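Local structure of enterochelin esterase (Salmonella enterica subsp. enterica serovar Typhimurium, 3MGA) at residues V55-T58 with G59-D62; A224-H228 with Q229-P233; Q264-L267 with P268-A272; V309-S313 with G314-W318; Q366-T369 with S370-I374. The protein probably hydrolyses the ester bonds of enterobactin (enterochelin) in its iron-loaded form, which would let the cell recover the iron carried by this siderophore. One frame throughout, in Å; residues are numbered along the deposited sequence.

Contact 1 of 5, residues V55-T58 with G59-D62; sequences VYIT and GVTD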
loop_
_atom_site.group_PDB
_atom_site.type_symbol
_atom_site.label_atom_id
_atom_site.label_comp_id
_atom_site.label_asym_id
_atom_site.label_seq_id
_atom_site.Cartn_x
_atom_site.Cartn_y
_atom_site.Cartn_z
ATOM N N VAL A 55 -0.877 -2.773 -20.333
ATOM C CA VAL A 55 -1.827 -2.762 -19.247
ATOM C C VAL A 55 -1.001 -3.176 -18.051
ATOM O O VAL A 55 -0.550 -4.318 -17.968
ATOM C CB VAL A 55 -2.989 -3.736 -19.527
ATOM C CG1 VAL A 55 -3.994 -3.743 -18.381
ATOM C CG2 VAL A 55 -3.676 -3.356 -20.857
ATOM N N TYR A 56 -0.757 -2.228 -17.152
ATOM C CA TYR A 56 0.057 -2.481 -15.970
ATOM C C TYR A 56 -0.847 -2.540 -14.751
ATOM O O TYR A 56 -1.230 -1.514 -14.213
ATOM C CB TYR A 56 1.110 -1.384 -15.821
ATOM C CG TYR A 56 2.190 -1.667 -14.802
ATOM C CD1 TYR A 56 3.359 -2.339 -15.168
ATOM C CD2 TYR A 56 2.065 -1.235 -13.479
ATOM C CE1 TYR A 56 4.368 -2.594 -14.243
ATOM C CE2 TYR A 56 3.067 -1.482 -12.546
ATOM C CZ TYR A 56 4.216 -2.162 -12.929
ATOM O OH TYR A 56 5.213 -2.403 -12.007
ATOM N N ILE A 57 -1.199 -3.759 -14.350
ATOM C CA ILE A 57 -2.065 -4.001 -13.210
ATOM C C ILE A 57 -1.209 -4.550 -12.075
ATOM O O ILE A 57 -0.540 -5.569 -12.236
ATOM C CB ILE A 57 -3.168 -5.030 -13.561
ATOM C CG1 ILE A 57 -3.917 -4.612 -14.834
ATOM C CG2 ILE A 57 -4.144 -5.185 -12.410
ATOM C CD1 ILE A 57 -4.975 -5.604 -15.291
ATOM N N THR A 58 -1.223 -3.869 -10.933
ATOM C CA THR A 58 -0.428 -4.289 -9.782
ATOM C C THR A 58 -0.705 -5.747 -9.391
ATOM O O THR A 58 -1.852 -6.147 -9.198
ATOM C CB THR A 58 -0.682 -3.374 -8.558
ATOM O OG1 THR A 58 -0.394 -2.023 -8.915
ATOM C CG2 THR A 58 0.194 -3.776 -7.372
ATOM N N GLY A 59 0.362 -6.533 -9.290
ATOM C CA GLY A 59 0.259 -7.941 -8.913
ATOM C C GLY A 59 -0.424 -8.866 -9.914
ATOM O O GLY A 59 -0.762 -9.998 -9.573
ATOM N N VAL A 60 -0.645 -8.403 -11.139
ATOM C CA VAL A 60 -1.280 -9.248 -12.141
ATOM C C VAL A 60 -0.462 -9.299 -13.437
ATOM O O VAL A 60 -0.183 -10.390 -13.938
ATOM C CB VAL A 60 -2.719 -8.817 -12.436
ATOM C CG1 VAL A 60 -3.332 -9.726 -13.509
ATOM C CG2 VAL A 60 -3.541 -8.862 -11.175
ATOM N N THR A 61 -0.076 -8.136 -13.966
ATOM C CA THR A 61 0.714 -8.079 -15.192
ATOM C C THR A 61 2.079 -7.416 -15.014
ATOM O O THR A 61 2.698 -7.006 -15.996
ATOM C CB THR A 61 -0.030 -7.324 -16.313
ATOM O OG1 THR A 61 -0.182 -5.941 -15.958
ATOM C CG2 THR A 61 -1.392 -7.962 -16.591
ATOM N N ASP A 62 2.561 -7.323 -13.781
ATOM C CA ASP A 62 3.861 -6.686 -13.514
ATOM C C ASP A 62 4.945 -7.709 -13.140
ATOM O O ASP A 62 4.791 -8.901 -13.377
ATOM C CB ASP A 62 3.712 -5.595 -12.439
ATOM C CG ASP A 62 3.248 -6.139 -11.092
ATOM O OD1 ASP A 62 3.159 -7.372 -10.932
ATOM O OD2 ASP A 62 2.964 -5.324 -10.186
HETATM O O HOH W 1 2.201 -6.105 -18.522
#
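T61 folds back against the strand that ends at I57, and its hydroxyl is held between two strand residues. OG1 of T61 donates to O of V55 at 2.6 Å and accepts from N of I57 at 2.9 Å, the second bond being almost straight (175°). A chi1 of 66° tucks OG1 over the T61 backbone toward the strand, where both partners lie. A few atoms further on, O of I57 takes two backbone donors, N of T61 at 3.1 Å in the carbonyl plane and N of V60 at 3.0 Å from well above it. G59, at a positive phi, turns its N into the carboxylate of D62, reaching OD2 at 3.0 Å from above the plane; OD1 serves N of H64. This is the tight part, and the methyl CG2 of I57 lies alongside CB of V60 at 3.9 Å to close it. W83, from strand 80-87, covers V55, I57 and T61.

The approach of D62 to Y56 is looser. CB of D62 comes obliquely to CZ of the Y56 ring at 3.5 Å, with ring and carboxylate planes 72° apart, while W124 meets Y56 edge-to-face. At the V55 end, a water donates to O of T61 and weakly to O of V55.

The chain thus leaves strand 52-57 through a turn in which the T61 hydroxyl serves a strand carbonyl and a strand amide, as a neighbouring strand would. The two amides on the D62 carboxylate probably help to stabilise its negative charge.

Contact 2 of 5, residues A224-H228 with Q229-P233; sequences ASLTH and QRLLP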
loop_
_atom_site.group_PDB
_atom_site.type_symbol
_atom_site.label_atom_id
_atom_site.label_comp_id
_atom_site.label_asym_id
_atom_site.label_seq_id
_atom_site.Cartn_x
_atom_site.Cartn_y
_atom_site.Cartn_z
ATOM N N ALA A 224 -12.045 9.622 10.690
ATOM C CA ALA A 224 -13.125 10.335 11.373
ATOM C C ALA A 224 -14.429 9.543 11.274
ATOM O O ALA A 224 -15.204 9.485 12.230
ATOM C CB ALA A 224 -13.298 11.752 10.796
ATOM N N SER A 225 -14.663 8.923 10.122
ATOM C CA SER A 225 -15.865 8.121 9.923
ATOM C C SER A 225 -15.903 6.946 10.903
ATOM O O SER A 225 -16.917 6.695 11.527
ATOM C CB SER A 225 -15.936 7.605 8.489
ATOM O OG SER A 225 -17.105 6.830 8.297
ATOM N N LEU A 226 -14.792 6.227 11.029
ATOM C CA LEU A 226 -14.716 5.092 11.954
ATOM C C LEU A 226 -14.847 5.534 13.411
ATOM O O LEU A 226 -15.433 4.825 14.235
ATOM C CB LEU A 226 -13.443 4.289 11.728
ATOM C CG LEU A 226 -13.464 3.542 10.396
ATOM C CD1 LEU A 226 -12.141 2.814 10.148
ATOM C CD2 LEU A 226 -14.638 2.573 10.352
ATOM N N THR A 227 -14.321 6.714 13.716
ATOM C CA THR A 227 -14.429 7.266 15.056
ATOM C C THR A 227 -15.896 7.623 15.375
ATOM O O THR A 227 -16.395 7.315 16.471
ATOM C CB THR A 227 -13.536 8.492 15.219
ATOM O OG1 THR A 227 -12.170 8.117 14.957
ATOM C CG2 THR A 227 -13.657 9.039 16.615
ATOM N N HIS A 228 -16.574 8.257 14.421
ATOM C CA HIS A 228 -17.979 8.631 14.583
ATOM C C HIS A 228 -18.866 7.398 14.804
ATOM O O HIS A 228 -19.839 7.456 15.553
ATOM C CB HIS A 228 -18.457 9.414 13.358
ATOM C CG HIS A 228 -19.910 9.778 13.393
ATOM N ND1 HIS A 228 -20.378 10.922 14.006
ATOM C CD2 HIS A 228 -20.998 9.160 12.873
ATOM C CE1 HIS A 228 -21.690 10.986 13.871
ATOM N NE2 HIS A 228 -22.092 9.929 13.187
ATOM N N GLN A 229 -18.513 6.286 14.162
ATOM C CA GLN A 229 -19.280 5.026 14.278
ATOM C C GLN A 229 -18.955 4.256 15.560
ATOM O O GLN A 229 -19.576 3.235 15.843
ATOM C CB GLN A 229 -19.018 4.114 13.075
ATOM C CG GLN A 229 -19.376 4.720 11.723
ATOM C CD GLN A 229 -19.040 3.788 10.568
ATOM O OE1 GLN A 229 -19.457 2.623 10.555
ATOM N NE2 GLN A 229 -18.302 4.300 9.582
ATOM N N ARG A 230 -17.969 4.750 16.308
ATOM C CA ARG A 230 -17.504 4.165 17.569
ATOM C C ARG A 230 -16.724 2.874 17.320
ATOM O O ARG A 230 -16.618 2.018 18.199
ATOM C CB ARG A 230 -18.659 3.990 18.575
ATOM C CG ARG A 230 -19.461 5.288 18.753
ATOM C CD ARG A 230 -20.532 5.248 19.849
ATOM N NE ARG A 230 -19.975 5.361 21.203
ATOM C CZ ARG A 230 -19.645 4.339 21.997
ATOM N NH1 ARG A 230 -19.149 4.587 23.205
ATOM N NH2 ARG A 230 -19.805 3.073 21.605
ATOM N N LEU A 231 -16.158 2.763 16.115
ATOM C CA LEU A 231 -15.366 1.602 15.726
ATOM C C LEU A 231 -13.861 1.851 15.939
ATOM O O LEU A 231 -13.045 0.956 15.755
ATOM C CB LEU A 231 -15.685 1.187 14.289
ATOM C CG LEU A 231 -17.109 0.633 14.089
ATOM C CD1 LEU A 231 -17.367 0.312 12.630
ATOM C CD2 LEU A 231 -17.373 -0.619 14.959
ATOM N N LEU A 232 -13.511 3.077 16.306
ATOM C CA LEU A 232 -12.137 3.452 16.653
ATOM C C LEU A 232 -12.266 4.431 17.814
ATOM O O LEU A 232 -13.244 5.164 17.901
ATOM C CB LEU A 232 -11.369 4.121 15.506
ATOM C CG LEU A 232 -10.888 3.348 14.275
ATOM C CD1 LEU A 232 -10.284 4.328 13.275
ATOM C CD2 LEU A 232 -9.869 2.250 14.609
ATOM N N PRO A 233 -11.287 4.440 18.717
ATOM C CA PRO A 233 -11.348 5.362 19.832
ATOM C C PRO A 233 -10.814 6.725 19.419
ATOM O O PRO A 233 -10.105 6.824 18.412
ATOM C CB PRO A 233 -10.392 4.729 20.833
ATOM C CG PRO A 233 -9.325 4.117 19.966
ATOM C CD PRO A 233 -10.044 3.646 18.719
HETATM O O HOH W 2 -9.767 7.679 15.823
#
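L226 and L231 meet across the Schellman motif that ends helix 220-228, in which the chain reverses while bonds still run back into the last turn. Two backbone bonds define it. N of L231 reaches O of L226 at 2.9 Å, nearly along the C=O axis, and N of R230 reaches O of T227 at 3.0 Å from above the carbonyl plane. R230 adopts the positive phi (72°) that reverses the chain. N of L232 adds a weak bond to the same O of L226, and N of Q229 bonds O of S225 at 3.1 Å.

Side-chain polar contacts come next. The extended Q229 chain runs back along the helix until NE2 donates a bent hydrogen bond (139°) to OG of S225 at 3.1 Å, in the plane of its amide; OG also bonds O of R165. On the other flank one water donates both to OG1 of T227 and to O of P233, joining helix to exit loop, while OG1 itself bonds O of L223 one turn earlier.

Apolar contacts complete the motif. CD2 of L226 lies 4.2 Å from CD1 of L231, the hydrophobic pair expected across it, and CB of L226 comes closer still, 3.5 Å, to CD1 of L232.

The side chains of L226 and L232 pack against helix 385-399: L226 on T393, L232 on L396 and M397. P233 rests on W400 as the chain heads for strand 236-240.

Contact 3 of 5, residues Q264-L267 with P268-A272; sequences QELL and PQVRA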
loop_
_atom_site.group_PDB
_atom_site.type_symbol
_atom_site.label_atom_id
_atom_site.label_comp_id
_atom_site.label_asym_id
_atom_site.label_seq_id
_atom_site.Cartn_x
_atom_site.Cartn_y
_atom_site.Cartn_z
ATOM N N GLN A 264 12.985 10.661 21.182
ATOM C CA GLN A 264 13.688 11.727 21.911
ATOM C C GLN A 264 13.397 13.154 21.433
ATOM O O GLN A 264 13.470 14.108 22.214
ATOM C CB GLN A 264 15.202 11.489 21.812
ATOM C CG GLN A 264 15.684 10.164 22.409
ATOM C CD GLN A 264 17.147 9.879 22.092
ATOM O OE1 GLN A 264 17.693 10.386 21.106
ATOM N NE2 GLN A 264 17.777 9.042 22.908
ATOM N N GLU A 265 13.066 13.292 20.158
ATOM C CA GLU A 265 12.828 14.596 19.557
ATOM C C GLU A 265 11.370 14.850 19.155
ATOM O O GLU A 265 10.789 15.855 19.561
ATOM C CB GLU A 265 13.694 14.724 18.300
ATOM C CG GLU A 265 15.194 14.479 18.504
ATOM C CD GLU A 265 15.941 14.282 17.185
ATOM O OE1 GLU A 265 15.281 14.115 16.133
ATOM O OE2 GLU A 265 17.188 14.274 17.200
ATOM N N LEU A 266 10.788 13.940 18.369
ATOM C CA LEU A 266 9.433 14.120 17.833
ATOM C C LEU A 266 8.280 13.971 18.830
ATOM O O LEU A 266 7.469 14.886 18.970
ATOM C CB LEU A 266 9.201 13.175 16.643
ATOM C CG LEU A 266 7.850 13.295 15.934
ATOM C CD1 LEU A 266 7.661 14.704 15.380
ATOM C CD2 LEU A 266 7.708 12.251 14.833
ATOM N N LEU A 267 8.201 12.828 19.508
ATOM C CA LEU A 267 7.116 12.574 20.462
ATOM C C LEU A 267 6.949 13.629 21.549
ATOM O O LEU A 267 5.814 13.931 21.931
ATOM C CB LEU A 267 7.237 11.179 21.098
ATOM C CG LEU A 267 7.070 9.978 20.153
ATOM C CD1 LEU A 267 6.865 8.702 20.968
ATOM C CD2 LEU A 267 5.898 10.169 19.217
ATOM N N PRO A 268 8.062 14.180 22.072
ATOM C CA PRO A 268 7.897 15.221 23.099
ATOM C C PRO A 268 7.324 16.506 22.491
ATOM O O PRO A 268 6.565 17.217 23.141
ATOM C CB PRO A 268 9.320 15.424 23.637
ATOM C CG PRO A 268 10.025 14.151 23.315
ATOM C CD PRO A 268 9.459 13.732 21.981
ATOM N N GLN A 269 7.685 16.791 21.244
ATOM C CA GLN A 269 7.143 17.956 20.557
ATOM C C GLN A 269 5.650 17.743 20.337
ATOM O O GLN A 269 4.841 18.635 20.596
ATOM C CB GLN A 269 7.828 18.184 19.207
ATOM C CG GLN A 269 9.226 18.798 19.232
ATOM C CD GLN A 269 9.222 20.270 19.629
ATOM O OE1 GLN A 269 8.698 20.646 20.684
ATOM N NE2 GLN A 269 9.840 21.111 18.792
ATOM N N VAL A 270 5.295 16.550 19.870
ATOM C CA VAL A 270 3.898 16.214 19.612
ATOM C C VAL A 270 3.102 16.237 20.893
ATOM O O VAL A 270 1.944 16.654 20.894
ATOM C CB VAL A 270 3.751 14.834 18.960
ATOM C CG1 VAL A 270 2.283 14.444 18.862
ATOM C CG2 VAL A 270 4.415 14.828 17.595
ATOM N N ARG A 271 3.726 15.782 21.980
ATOM C CA ARG A 271 3.092 15.767 23.296
ATOM C C ARG A 271 2.854 17.181 23.825
ATOM O O ARG A 271 1.932 17.405 24.604
ATOM C CB ARG A 271 3.938 14.961 24.299
ATOM C CG ARG A 271 3.371 14.951 25.718
ATOM C CD ARG A 271 4.077 13.967 26.653
ATOM N NE ARG A 271 5.522 14.180 26.759
ATOM C CZ ARG A 271 6.458 13.445 26.151
ATOM N NH1 ARG A 271 6.130 12.398 25.394
ATOM N NH2 ARG A 271 7.743 13.743 26.331
ATOM N N ALA A 272 3.689 18.128 23.412
ATOM C CA ALA A 272 3.541 19.513 23.854
ATOM C C ALA A 272 2.309 20.175 23.242
ATOM O O ALA A 272 1.745 21.086 23.836
ATOM C CB ALA A 272 4.789 20.320 23.540
#
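V270 and L266 restore the regular bonding of helix 256-273 just past a proline kink. N of V270 donates to O of L266 at 2.9 Å and 164°, and one residue on N of R271 reaches O of L267 at 2.8 Å, tilted out of the carbonyl plane.

The turn before is different. P268 has no amide hydrogen to offer O of Q264, which instead lies 3.6 Å from the ring carbon CG of P268. O of E265 belongs to the widened, pi-type turn at 264-266, and carbon groups approach it too: CD of P268 at 3.5 Å and CG of Q269 at 3.3 Å. The wider turn probably accommodates the proline ring.

Charged and amide ends find partners elsewhere. The E265 carboxylate accepts from OG of S180 through OE1 and from N of R182 through OE2, while OE1 of Q264 takes NH2 of R182. R271 bends at chi3 (56°), which lays its guanidinium back along the helix, with CA of P268 3.5 Å above the plane and toward the rim.

On the apolar side CD1 of L266 touches CG2 of V270 at 3.9 Å. This pair faces the mixed sheet, with L266 against W178, L238 and I240 and V270 against L238. V270 and R271 also meet F276 in the loop beyond the helix, and L267 lies against R305.

Contact 4 of 5, residues V309-S313 with G314-W318; sequences VLSQS and GSFWW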
loop_
_atom_site.group_PDB
_atom_site.type_symbol
_atom_site.label_atom_id
_atom_site.label_comp_id
_atom_site.label_asym_id
_atom_site.label_seq_id
_atom_site.Cartn_x
_atom_site.Cartn_y
_atom_site.Cartn_z
ATOM N N VAL A 309 2.105 -3.220 16.422
ATOM C CA VAL A 309 2.704 -3.127 15.106
ATOM C C VAL A 309 1.682 -3.476 14.024
ATOM O O VAL A 309 0.861 -4.390 14.189
ATOM C CB VAL A 309 3.911 -4.078 14.970
ATOM C CG1 VAL A 309 4.386 -4.142 13.531
ATOM C CG2 VAL A 309 5.043 -3.648 15.894
ATOM N N LEU A 310 1.718 -2.705 12.939
ATOM C CA LEU A 310 0.873 -2.937 11.790
ATOM C C LEU A 310 1.772 -2.933 10.553
ATOM O O LEU A 310 2.155 -1.871 10.047
ATOM C CB LEU A 310 -0.238 -1.890 11.686
ATOM C CG LEU A 310 -1.122 -1.953 10.423
ATOM C CD1 LEU A 310 -1.551 -3.377 10.110
ATOM C CD2 LEU A 310 -2.345 -1.019 10.537
ATOM N N SER A 311 2.138 -4.131 10.103
ATOM C CA SER A 311 2.967 -4.289 8.924
ATOM C C SER A 311 2.149 -4.794 7.746
ATOM O O SER A 311 1.572 -5.889 7.799
ATOM C CB SER A 311 4.112 -5.252 9.177
ATOM O OG SER A 311 4.851 -5.450 7.975
ATOM N N GLN A 312 2.107 -3.989 6.689
ATOM C CA GLN A 312 1.386 -4.333 5.471
ATOM C C GLN A 312 2.450 -4.530 4.396
ATOM O O GLN A 312 3.273 -3.642 4.173
ATOM C CB GLN A 312 0.431 -3.203 5.067
ATOM C CG GLN A 312 -0.436 -2.686 6.213
ATOM C CD GLN A 312 -1.477 -1.674 5.775
ATOM O OE1 GLN A 312 -1.431 -0.521 6.184
ATOM N NE2 GLN A 312 -2.399 -2.093 4.911
ATOM N N SER A 313 2.447 -5.701 3.757
ATOM C CA SER A 313 3.431 -6.038 2.716
ATOM C C SER A 313 4.862 -5.771 3.193
ATOM O O SER A 313 5.696 -5.255 2.448
ATOM C CB SER A 313 3.147 -5.268 1.427
ATOM O OG SER A 313 1.906 -5.644 0.879
ATOM N N GLY A 314 5.135 -6.135 4.439
ATOM C CA GLY A 314 6.451 -5.919 5.036
ATOM C C GLY A 314 7.598 -6.466 4.212
ATOM O O GLY A 314 7.560 -7.606 3.747
ATOM N N SER A 315 8.623 -5.638 4.025
ATOM C CA SER A 315 9.798 -6.025 3.252
ATOM C C SER A 315 10.746 -6.850 4.119
ATOM O O SER A 315 11.872 -6.440 4.388
ATOM C CB SER A 315 10.503 -4.782 2.721
ATOM O OG SER A 315 9.633 -4.040 1.884
ATOM N N PHE A 316 10.279 -8.023 4.543
ATOM C CA PHE A 316 11.065 -8.913 5.395
ATOM C C PHE A 316 12.046 -9.767 4.603
ATOM O O PHE A 316 12.656 -10.691 5.139
ATOM C CB PHE A 316 10.155 -9.754 6.286
ATOM C CG PHE A 316 9.287 -8.926 7.160
ATOM C CD1 PHE A 316 9.840 -8.230 8.230
ATOM C CD2 PHE A 316 7.924 -8.800 6.905
ATOM C CE1 PHE A 316 9.052 -7.438 9.036
ATOM C CE2 PHE A 316 7.129 -8.002 7.707
ATOM C CZ PHE A 316 7.691 -7.322 8.773
ATOM N N TRP A 317 12.174 -9.450 3.317
ATOM C CA TRP A 317 13.148 -10.082 2.436
ATOM C C TRP A 317 14.427 -9.241 2.479
ATOM O O TRP A 317 15.474 -9.677 2.017
ATOM C CB TRP A 317 12.617 -10.194 0.999
ATOM C CG TRP A 317 11.976 -8.932 0.472
ATOM C CD1 TRP A 317 10.638 -8.691 0.353
ATOM C CD2 TRP A 317 12.636 -7.737 0.038
ATOM N NE1 TRP A 317 10.425 -7.435 -0.149
ATOM C CE2 TRP A 317 11.634 -6.824 -0.345
ATOM C CE3 TRP A 317 13.979 -7.349 -0.070
ATOM C CZ2 TRP A 317 11.928 -5.552 -0.836
ATOM C CZ3 TRP A 317 14.270 -6.080 -0.558
ATOM C CH2 TRP A 317 13.249 -5.201 -0.936
ATOM N N TRP A 318 14.329 -8.030 3.036
ATOM C CA TRP A 318 15.469 -7.115 3.158
ATOM C C TRP A 318 16.568 -7.816 3.949
ATOM O O TRP A 318 16.263 -8.611 4.842
ATOM C CB TRP A 318 15.030 -5.825 3.869
ATOM C CG TRP A 318 16.103 -4.751 3.998
ATOM C CD1 TRP A 318 16.483 -3.856 3.037
ATOM C CD2 TRP A 318 16.895 -4.449 5.158
ATOM N NE1 TRP A 318 17.475 -3.034 3.519
ATOM C CE2 TRP A 318 17.745 -3.374 4.817
ATOM C CE3 TRP A 318 16.975 -4.989 6.448
ATOM C CZ2 TRP A 318 18.660 -2.826 5.717
ATOM C CZ3 TRP A 318 17.886 -4.444 7.342
ATOM C CH2 TRP A 318 18.715 -3.371 6.971
HETATM O O HOH W 3 3.634 -7.312 6.520
HETATM O O HOH W 4 8.021 -5.460 0.583
#
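Where strand 308-312 of the alpha/beta-hydrolase sheet gives way to its exit loop, S311 meets G314 and F316. A chi1 of 176° turns the S311 hydroxyl into the bend: OG lies 3.4 Å from CA of G314 and 3.4 Å from CE2 of F316, whose ring it approaches obliquely. Because G314 has no side chain, S311 OG and the F316 ring can close in on it; a CB there would run into both. S313 takes a left-handed conformation just before it and turns the chain sharply off the strand.

Polar bridging from strand to loop runs through water. One water sits 2.7 Å from OG of S311 and accepts from N of G314 at 2.8 Å; it lies in the plane of the F316 ring, at its edge. A second donates to O of S313 at 3.0 Å, accepts from NE1 of W317 and also bonds OG of S315.

Beyond G314 the loop shapes itself. S315 is the centre of an inverse gamma turn and then begins a type I turn, closed by N of W318 on O of S315 at 3.2 Å. CB of S315 lies 3.6 Å above one face of the W317 indole, toward its rim.

The buried F316 ring packs among L293, L296, L347 and L363, and OG of S313 is shared by E353 and NE1 of W388. The two waters satisfy polar atoms of this buried turn, and the S315 hydroxyl, bonded to one of them, also bonds OG of S289, the GxSxG serine that is probably the nucleophile.

Contact 5 of 5, residues Q366-T369 with S370-I374; sequences QLNT and SQQSI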
loop_
_atom_site.group_PDB
_atom_site.type_symbol
_atom_site.label_atom_id
_atom_site.label_comp_id
_atom_site.label_asym_id
_atom_site.label_seq_id
_atom_site.Cartn_x
_atom_site.Cartn_y
_atom_site.Cartn_z
ATOM N N GLN A 366 8.290 -17.892 12.586
ATOM C CA GLN A 366 9.378 -17.587 13.519
ATOM C C GLN A 366 8.925 -16.976 14.841
ATOM O O GLN A 366 9.203 -17.518 15.913
ATOM C CB GLN A 366 10.386 -16.636 12.860
ATOM C CG GLN A 366 11.239 -17.266 11.758
ATOM C CD GLN A 366 12.253 -18.270 12.290
ATOM O OE1 GLN A 366 12.511 -18.341 13.494
ATOM N NE2 GLN A 366 12.846 -19.040 11.386
ATOM N N LEU A 367 8.232 -15.849 14.765
ATOM C CA LEU A 367 7.793 -15.149 15.972
ATOM C C LEU A 367 6.533 -15.712 16.639
ATOM O O LEU A 367 6.308 -15.461 17.827
ATOM C CB LEU A 367 7.628 -13.647 15.692
ATOM C CG LEU A 367 6.677 -13.197 14.588
ATOM C CD1 LEU A 367 5.262 -13.656 14.869
ATOM C CD2 LEU A 367 6.733 -11.682 14.446
ATOM N N ASN A 368 5.733 -16.485 15.903
ATOM C CA ASN A 368 4.503 -17.049 16.468
ATOM C C ASN A 368 4.722 -17.951 17.687
ATOM O O ASN A 368 4.887 -19.168 17.565
ATOM C CB ASN A 368 3.692 -17.824 15.426
ATOM C CG ASN A 368 2.406 -18.407 16.008
ATOM O OD1 ASN A 368 1.775 -17.801 16.880
ATOM N ND2 ASN A 368 2.009 -19.578 15.522
ATOM N N THR A 369 4.735 -17.329 18.859
ATOM C CA THR A 369 4.855 -18.045 20.118
ATOM C C THR A 369 3.635 -17.619 20.934
ATOM O O THR A 369 2.772 -16.891 20.437
ATOM C CB THR A 369 6.181 -17.744 20.856
ATOM O OG1 THR A 369 6.261 -16.350 21.181
ATOM C CG2 THR A 369 7.371 -18.133 19.990
ATOM N N SER A 370 3.555 -18.075 22.173
ATOM C CA SER A 370 2.426 -17.751 23.031
ATOM C C SER A 370 2.538 -16.366 23.679
ATOM O O SER A 370 1.530 -15.768 24.054
ATOM C CB SER A 370 2.323 -18.807 24.131
ATOM O OG SER A 370 2.244 -20.113 23.581
ATOM N N GLN A 371 3.760 -15.848 23.771
ATOM C CA GLN A 371 4.028 -14.576 24.453
ATOM C C GLN A 371 3.643 -13.294 23.710
ATOM O O GLN A 371 4.075 -12.206 24.094
ATOM C CB GLN A 371 5.502 -14.524 24.905
ATOM C CG GLN A 371 5.849 -15.510 26.045
ATOM C CD GLN A 371 5.612 -16.980 25.686
ATOM O OE1 GLN A 371 5.631 -17.362 24.516
ATOM N NE2 GLN A 371 5.399 -17.808 26.702
ATOM N N GLN A 372 2.825 -13.410 22.667
ATOM C CA GLN A 372 2.378 -12.239 21.919
ATOM C C GLN A 372 1.129 -12.553 21.086
ATOM O O GLN A 372 0.865 -13.710 20.741
ATOM C CB GLN A 372 3.495 -11.685 21.021
ATOM C CG GLN A 372 3.812 -12.512 19.777
ATOM C CD GLN A 372 4.292 -13.916 20.072
ATOM O OE1 GLN A 372 3.963 -14.853 19.343
ATOM N NE2 GLN A 372 5.061 -14.079 21.146
ATOM N N SER A 373 0.373 -11.507 20.771
ATOM C CA SER A 373 -0.851 -11.626 19.982
ATOM C C SER A 373 -0.550 -11.229 18.536
ATOM O O SER A 373 -0.245 -10.077 18.269
ATOM C CB SER A 373 -1.924 -10.713 20.570
ATOM O OG SER A 373 -2.095 -10.973 21.954
ATOM N N ILE A 374 -0.625 -12.193 17.618
ATOM C CA ILE A 374 -0.334 -11.964 16.199
ATOM C C ILE A 374 -1.579 -12.178 15.349
ATOM O O ILE A 374 -2.254 -13.189 15.487
ATOM C CB ILE A 374 0.716 -12.968 15.667
ATOM C CG1 ILE A 374 1.927 -13.066 16.593
ATOM C CG2 ILE A 374 1.151 -12.581 14.250
ATOM C CD1 ILE A 374 2.747 -11.802 16.671
#
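Q372 reaches back across a surface turn to T369, and its course explains the contact. From CB the chain runs to CG, and a bend at chi2 (-61°) then swings the amide toward the end of helix 354-367. CD arrives 3.3 Å from OG1 of T369. From there the amide divides its two ends over one residue: OE1 accepts N of T369 at 2.6 Å, in the carbonyl plane and on a lone pair, while NE2 donates to OG1 of T369, also at 2.6 Å. That second bond lies close to the amide plane, and NE2 is held further by O of A340. OE1 also falls close to two other acceptors, O of T369 and O of L367, which leaves the exact position of the amide somewhat doubtful.

The turn joins the helix and the last strand of a beta-alpha-beta unit, strand 344-350, helix 354-367 and strand 373-379, in which the two strands run parallel side by side. N368, first residue past the helix, is the centre of an inverse gamma turn that brings T369 round to the glutamine. OG1 of T369 also donates a weak, long bond to O of L367.

The apolar half of the turn begins with L367, whose unusual chi1 of 58° carries CD1 to CD1 of I374 at 3.6 Å, the two side chains crossing at a slant. Both rest on I345 of the neighbouring strand, and L367 also touches L333 of helix 328-335.

All five contacts are local and lie in series along the chain; none nests in or crosses another. Contact 1 closes the turn after strand 52-57 in the N-terminal part of the protein, and the other four belong to the esterase part. Contact 2 ends helix 220-228 on the way to strand 236-240. Contact 3 closes no loop but bends helix 256-273, which packs on that same strand. Contact 4 turns the chain out of strand 308-312 near the probable active site, and contact 5 leads helix 354-367 into strand 373-379. Contacts 4 and 5 reach one sheet, with centres about 16 Å apart, whereas contacts 1 and 3 lie about 41 Å apart between centres, across the middle of the chain.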